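Local coordinates for protein UTP-glucose-1-phosphate uridylyltransferase 2 (Trypanosoma brucei, PDB 3GUE) that probably catalyses the formation of UDP-glucose and diphosphate from UTP and glucose 1-phosphate, at residues A[189-201]-A[313-326]. Sequence-based numbering, arbitrary orientation.
Sequences PGHGDVYTVLYSS and LKKMMDEQLGVLRL. With UPG (uridine-5'-diphosphate-glucose), chain C.
Gly192 meets Leu326 first: its carbonyl O sits 3.5 Å from Leu326 CD1, immediately after Gly190 and His191, which hold UDP-glucose. Gly190 N makes a weak hydrogen bond to O4 of the uracil, and His191 NE2 gives a nearly straight bond to the β-phosphate oxygen O1B, while His191 ND1 is hydrogen-bonded to Met352 N. Tyr195 is the apolar centre. Three leucine methyls pack against it: Leu324 CD1 lies 3.5 Å from Tyr195 CB, Leu313 CD1 packs by Tyr195 CD1, and Leu326 CD1 comes to the ring edge; the Tyr195 hydroxyl hydrogen-bonds to Met352 O, outside the two segments. At Thr196 the link is indirect, a water donating to both Thr196 OG1 and Gly322 O. Leu198 adds a looser touch on Leu313. Tyr199 carries the far end. With CG anti to the backbone N (chi1 -172°), the ring reaches out over helix 313-319, and Met317 CB sits 3.5 Å from its centroid in a CH-pi contact. Met317, bent at chi2 and chi3, tucks CE back against Tyr199 CB and Thr196 CA. Gly322, whose N-H bonds Met317 O in the Schellman motif that ends the helix, brings its CA to 3.7 Å from Tyr199 CE2. Beyond the ring, Tyr199 OH donates to Asp318 OD1 at 2.6 Å from the anti side, somewhat out of the carboxylate plane, with ring and carboxylate planes 73° apart; Asp318 OD2 pairs with Lys314. Helices 194-201 and 313-319 cross almost perpendicularly (-85°) in this GT-A-type domain, and these contacts join them through an apolar core with a polar outer end, where a short phenol-carboxylate bond and the lysine probably favour a charged Asp318.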
loop_
_atom_site.group_PDB
_atom_site.type_symbol
_atom_site.label_atom_id
_atom_site.label_comp_id
_atom_site.label_asym_id
_atom_site.label_seq_id
_atom_site.Cartn_x
_atom_site.Cartn_y
_atom_site.Cartn_z
ATOM N N PRO A 189 -9.006 -8.523 4.724
ATOM C CA PRO A 189 -9.803 -7.359 5.159
ATOM C C PRO A 189 -9.071 -5.990 5.252
ATOM O O PRO A 189 -9.490 -5.125 6.030
ATOM C CB PRO A 189 -10.298 -7.796 6.531
ATOM C CG PRO A 189 -9.271 -8.755 7.043
ATOM C CD PRO A 189 -8.544 -9.347 5.871
ATOM N N GLY A 190 -7.984 -5.819 4.499
ATOM C CA GLY A 190 -7.186 -4.574 4.499
ATOM C C GLY A 190 -5.937 -4.792 5.327
ATOM O O GLY A 190 -5.908 -5.709 6.130
ATOM N N HIS A 191 -4.898 -3.984 5.094
ATOM C CA HIS A 191 -3.715 -3.935 5.945
ATOM C C HIS A 191 -3.989 -3.428 7.392
ATOM O O HIS A 191 -3.204 -3.685 8.294
ATOM C CB HIS A 191 -2.524 -3.215 5.237
ATOM C CG HIS A 191 -2.911 -1.931 4.550
ATOM N ND1 HIS A 191 -3.300 -0.806 5.238
ATOM C CD2 HIS A 191 -3.040 -1.624 3.235
ATOM C CE1 HIS A 191 -3.628 0.154 4.383
ATOM N NE2 HIS A 191 -3.485 -0.321 3.156
ATOM N N GLY A 192 -5.120 -2.763 7.627
ATOM C CA GLY A 192 -5.550 -2.449 8.992
ATOM C C GLY A 192 -5.652 -3.687 9.864
ATOM O O GLY A 192 -5.603 -3.576 11.101
ATOM N N ASP A 193 -5.757 -4.855 9.196
ATOM C CA ASP A 193 -5.893 -6.192 9.788
ATOM C C ASP A 193 -4.653 -6.553 10.604
ATOM O O ASP A 193 -4.714 -7.374 11.503
ATOM C CB ASP A 193 -6.104 -7.221 8.660
ATOM C CG ASP A 193 -6.658 -8.570 9.131
ATOM O OD1 ASP A 193 -7.451 -8.639 10.095
ATOM O OD2 ASP A 193 -6.351 -9.587 8.471
ATOM N N VAL A 194 -3.526 -5.916 10.293
ATOM C CA VAL A 194 -2.258 -6.213 10.968
ATOM C C VAL A 194 -2.278 -6.249 12.510
ATOM O O VAL A 194 -1.632 -7.093 13.125
ATOM C CB VAL A 194 -1.119 -5.272 10.463
ATOM C CG1 VAL A 194 -1.367 -3.794 10.892
ATOM C CG2 VAL A 194 0.236 -5.796 10.948
ATOM N N TYR A 195 -3.039 -5.349 13.130
ATOM C CA TYR A 195 -2.988 -5.197 14.580
ATOM C C TYR A 195 -3.622 -6.416 15.270
ATOM O O TYR A 195 -2.991 -7.047 16.133
ATOM C CB TYR A 195 -3.619 -3.871 15.033
ATOM C CG TYR A 195 -3.045 -2.623 14.361
ATOM C CD1 TYR A 195 -1.711 -2.210 14.581
ATOM C CD2 TYR A 195 -3.833 -1.855 13.503
ATOM C CE1 TYR A 195 -1.190 -1.061 13.954
ATOM C CE2 TYR A 195 -3.325 -0.705 12.887
ATOM C CZ TYR A 195 -1.999 -0.314 13.110
ATOM O OH TYR A 195 -1.515 0.837 12.495
ATOM N N THR A 196 -4.833 -6.760 14.854
ATOM C CA THR A 196 -5.534 -7.981 15.329
ATOM C C THR A 196 -4.808 -9.286 14.989
ATOM O O THR A 196 -4.729 -10.192 15.817
ATOM C CB THR A 196 -7.012 -8.022 14.861
ATOM O OG1 THR A 196 -7.698 -9.131 15.469
ATOM C CG2 THR A 196 -7.119 -8.124 13.365
ATOM N N VAL A 197 -4.218 -9.350 13.808
ATOM C CA VAL A 197 -3.415 -10.514 13.421
ATOM C C VAL A 197 -2.192 -10.687 14.327
ATOM O O VAL A 197 -1.934 -11.807 14.818
ATOM C CB VAL A 197 -3.006 -10.439 11.950
ATOM C CG1 VAL A 197 -1.964 -11.508 11.627
ATOM C CG2 VAL A 197 -4.265 -10.572 11.051
ATOM N N LEU A 198 -1.452 -9.597 14.543
ATOM C CA LEU A 198 -0.320 -9.590 15.485
ATOM C C LEU A 198 -0.744 -10.044 16.893
ATOM O O LEU A 198 -0.043 -10.827 17.542
ATOM C CB LEU A 198 0.357 -8.201 15.534
ATOM C CG LEU A 198 1.404 -7.865 14.468
ATOM C CD1 LEU A 198 1.922 -6.401 14.654
ATOM C CD2 LEU A 198 2.543 -8.884 14.451
ATOM N N TYR A 199 -1.888 -9.534 17.355
ATOM C CA TYR A 199 -2.410 -9.801 18.704
ATOM C C TYR A 199 -2.912 -11.233 18.823
ATOM O O TYR A 199 -2.472 -11.971 19.694
ATOM C CB TYR A 199 -3.568 -8.842 19.039
ATOM C CG TYR A 199 -4.063 -8.913 20.485
ATOM C CD1 TYR A 199 -3.199 -8.649 21.558
ATOM C CD2 TYR A 199 -5.397 -9.232 20.779
ATOM C CE1 TYR A 199 -3.644 -8.699 22.855
ATOM C CE2 TYR A 199 -5.850 -9.284 22.085
ATOM C CZ TYR A 199 -4.972 -9.022 23.112
ATOM O OH TYR A 199 -5.407 -9.080 24.409
ATOM N N SER A 200 -3.822 -11.604 17.923
ATOM C CA SER A 200 -4.459 -12.914 18.018
ATOM C C SER A 200 -3.572 -14.092 17.603
ATOM O O SER A 200 -3.827 -15.235 18.027
ATOM C CB SER A 200 -5.803 -12.921 17.290
ATOM O OG SER A 200 -6.793 -12.323 18.111
ATOM N N SER A 201 -2.527 -13.842 16.810
ATOM C CA SER A 201 -1.612 -14.943 16.417
ATOM C C SER A 201 -0.637 -15.365 17.514
ATOM O O SER A 201 -0.080 -16.470 17.468
ATOM C CB SER A 201 -0.778 -14.558 15.204
ATOM O OG SER A 201 -0.024 -13.396 15.505
ATOM N N LEU A 313 0.737 -0.953 21.646
ATOM C CA LEU A 313 -0.263 -1.785 20.965
ATOM C C LEU A 313 -0.814 -2.861 21.877
ATOM O O LEU A 313 -2.029 -3.076 21.930
ATOM C CB LEU A 313 0.287 -2.410 19.683
ATOM C CG LEU A 313 -0.696 -3.297 18.939
ATOM C CD1 LEU A 313 -1.780 -2.475 18.214
ATOM C CD2 LEU A 313 0.006 -4.300 17.979
ATOM N N LYS A 314 0.070 -3.526 22.613
ATOM C CA LYS A 314 -0.348 -4.602 23.489
ATOM C C LYS A 314 -1.344 -4.087 24.523
ATOM O O LYS A 314 -2.406 -4.686 24.724
ATOM C CB LYS A 314 0.870 -5.229 24.179
ATOM C CG LYS A 314 0.536 -6.194 25.299
ATOM C CD LYS A 314 0.095 -7.566 24.799
ATOM C CE LYS A 314 -0.402 -8.425 25.972
ATOM N NZ LYS A 314 0.541 -8.332 27.149
ATOM N N LYS A 315 -0.986 -2.969 25.160
ATOM C CA LYS A 315 -1.826 -2.301 26.164
ATOM C C LYS A 315 -3.180 -1.851 25.606
ATOM O O LYS A 315 -4.197 -1.967 26.287
ATOM C CB LYS A 315 -1.071 -1.109 26.783
ATOM C CG LYS A 315 0.139 -1.539 27.605
ATOM C CD LYS A 315 1.058 -0.364 27.957
ATOM C CE LYS A 315 0.623 0.336 29.229
ATOM N NZ LYS A 315 1.661 1.297 29.738
ATOM N N MET A 316 -3.197 -1.352 24.372
ATOM C CA MET A 316 -4.459 -0.974 23.729
ATOM C C MET A 316 -5.333 -2.201 23.458
ATOM O O MET A 316 -6.508 -2.223 23.840
ATOM C CB MET A 316 -4.204 -0.183 22.451
ATOM C CG MET A 316 -5.403 0.645 21.953
ATOM S SD MET A 316 -4.930 1.746 20.594
ATOM C CE MET A 316 -3.213 2.064 21.030
ATOM N N MET A 317 -4.745 -3.229 22.843
ATOM C CA MET A 317 -5.478 -4.436 22.463
ATOM C C MET A 317 -6.112 -5.110 23.685
ATOM O O MET A 317 -7.278 -5.500 23.632
ATOM C CB MET A 317 -4.596 -5.428 21.679
ATOM C CG MET A 317 -4.054 -4.930 20.333
ATOM S SD MET A 317 -5.252 -4.441 19.093
ATOM C CE MET A 317 -5.862 -6.039 18.566
ATOM N N ASP A 318 -5.340 -5.230 24.771
ATOM C CA ASP A 318 -5.836 -5.764 26.042
ATOM C C ASP A 318 -7.002 -4.931 26.546
ATOM O O ASP A 318 -8.056 -5.468 26.875
ATOM C CB ASP A 318 -4.730 -5.772 27.113
ATOM C CG ASP A 318 -3.808 -6.986 27.016
ATOM O OD1 ASP A 318 -4.209 -8.016 26.414
ATOM O OD2 ASP A 318 -2.690 -6.917 27.588
ATOM N N GLU A 319 -6.790 -3.621 26.602
ATOM C CA GLU A 319 -7.776 -2.653 27.076
ATOM C C GLU A 319 -9.096 -2.783 26.304
ATOM O O GLU A 319 -10.165 -2.877 26.897
ATOM C CB GLU A 319 -7.181 -1.252 26.928
ATOM C CG GLU A 319 -7.952 -0.095 27.531
ATOM C CD GLU A 319 -7.252 1.221 27.243
ATOM O OE1 GLU A 319 -6.223 1.507 27.898
ATOM O OE2 GLU A 319 -7.722 1.963 26.352
ATOM N N GLN A 320 -9.001 -2.839 24.982
ATOM C CA GLN A 320 -10.176 -2.853 24.116
ATOM C C GLN A 320 -10.662 -4.267 23.762
ATOM O O GLN A 320 -11.522 -4.439 22.890
ATOM C CB GLN A 320 -9.894 -2.009 22.876
ATOM C CG GLN A 320 -9.309 -0.651 23.235
ATOM C CD GLN A 320 -9.864 0.459 22.387
ATOM O OE1 GLN A 320 -9.114 1.177 21.705
ATOM N NE2 GLN A 320 -11.194 0.612 22.408
ATOM N N LEU A 321 -10.112 -5.264 24.457
ATOM C CA LEU A 321 -10.515 -6.677 24.341
ATOM C C LEU A 321 -10.340 -7.216 22.916
ATOM O O LEU A 321 -11.241 -7.842 22.346
ATOM C CB LEU A 321 -11.949 -6.888 24.874
ATOM C CG LEU A 321 -12.330 -6.110 26.152
ATOM C CD1 LEU A 321 -13.781 -5.656 26.131
ATOM C CD2 LEU A 321 -12.005 -6.869 27.436
ATOM N N GLY A 322 -9.165 -6.952 22.349
ATOM C CA GLY A 322 -8.808 -7.361 20.989
ATOM C C GLY A 322 -9.532 -6.667 19.840
ATOM O O GLY A 322 -9.371 -7.070 18.687
ATOM N N VAL A 323 -10.314 -5.622 20.138
ATOM C CA VAL A 323 -11.163 -4.958 19.126
ATOM C C VAL A 323 -10.854 -3.452 18.949
ATOM O O VAL A 323 -11.434 -2.603 19.644
ATOM C CB VAL A 323 -12.706 -5.245 19.397
ATOM C CG1 VAL A 323 -13.606 -4.584 18.351
ATOM C CG2 VAL A 323 -12.968 -6.733 19.413
ATOM N N LEU A 324 -9.931 -3.129 18.030
ATOM C CA LEU A 324 -9.667 -1.728 17.663
ATOM C C LEU A 324 -10.832 -1.136 16.855
ATOM O O LEU A 324 -11.390 -1.805 15.984
ATOM C CB LEU A 324 -8.380 -1.580 16.832
ATOM C CG LEU A 324 -7.055 -1.926 17.505
ATOM C CD1 LEU A 324 -5.890 -1.729 16.547
ATOM C CD2 LEU A 324 -6.830 -1.142 18.811
ATOM N N ARG A 325 -11.158 0.124 17.142
ATOM C CA ARG A 325 -12.256 0.821 16.474
ATOM C C ARG A 325 -11.776 1.484 15.189
ATOM O O ARG A 325 -12.007 2.677 15.006
ATOM C CB ARG A 325 -12.851 1.914 17.392
ATOM C CG ARG A 325 -13.225 1.474 18.789
ATOM C CD ARG A 325 -13.803 2.628 19.634
ATOM N NE ARG A 325 -12.802 3.284 20.486
ATOM C CZ ARG A 325 -12.085 4.354 20.137
ATOM N NH1 ARG A 325 -12.237 4.911 18.946
ATOM N NH2 ARG A 325 -11.204 4.872 20.986
ATOM N N LEU A 326 -11.086 0.744 14.314
ATOM C CA LEU A 326 -10.684 1.300 13.025
ATOM C C LEU A 326 -11.923 1.553 12.164
ATOM O O LEU A 326 -12.854 0.752 12.177
ATOM C CB LEU A 326 -9.713 0.356 12.299
ATOM C CG LEU A 326 -8.278 0.196 12.833
ATOM C CD1 LEU A 326 -7.566 -0.897 12.061
ATOM C CD2 LEU A 326 -7.480 1.478 12.699
HETATM N N1 UPG C . -2.245 -5.308 1.764
HETATM C C2 UPG C . -2.256 -6.331 2.734
HETATM N N3 UPG C . -3.492 -6.787 3.160
HETATM C C4 UPG C . -4.683 -6.289 2.688
HETATM C C5 UPG C . -4.681 -5.258 1.740
HETATM C C6 UPG C . -3.470 -4.757 1.273
HETATM O O2 UPG C . -1.243 -6.868 3.206
HETATM O O4 UPG C . -5.728 -6.785 3.131
HETATM C C1C UPG C . -0.935 -4.774 1.271
HETATM C C2C UPG C . -0.682 -4.611 -0.231
HETATM O O2C UPG C . -0.285 -5.857 -0.821
HETATM C C3C UPG C . 0.487 -3.629 -0.194
HETATM C C4C UPG C . 0.104 -2.708 0.953
HETATM O O4C UPG C . -0.836 -3.435 1.788
HETATM O O3C UPG C . 1.672 -4.332 0.178
HETATM C C5C UPG C . -0.620 -1.419 0.442
HETATM O O5C UPG C . -1.884 -1.661 -0.116
HETATM P PA UPG C . -2.371 -0.881 -1.442
HETATM O O1A UPG C . -1.226 -0.988 -2.391
HETATM O O2A UPG C . -3.707 -1.311 -1.869
HETATM O O3A UPG C . -2.420 0.676 -0.911
HETATM P PB UPG C . -3.682 1.452 -0.238
HETATM O O1B UPG C . -4.176 0.634 0.883
HETATM O O2B UPG C . -4.637 1.936 -1.283
HETATM O O3B UPG C . -2.915 2.775 0.250
HETATM C "C1'" UPG C . -1.884 2.654 1.297
HETATM C "C2'" UPG C . -2.294 3.507 2.490
HETATM C "C3'" UPG C . -2.471 4.936 1.994
HETATM C "C4'" UPG C . -1.133 5.435 1.423
HETATM C "C5'" UPG C . -0.651 4.497 0.288
HETATM C "C6'" UPG C . 0.786 4.783 -0.061
HETATM O "O2'" UPG C . -3.530 3.043 3.064
HETATM O "O3'" UPG C . -2.952 5.740 3.058
HETATM O "O4'" UPG C . -1.261 6.760 0.933
HETATM O "O5'" UPG C . -0.660 3.096 0.678
HETATM O "O6'" UPG C . 1.088 4.196 -1.329
HETATM O O HOH W 1 -7.663 -8.909 18.331
#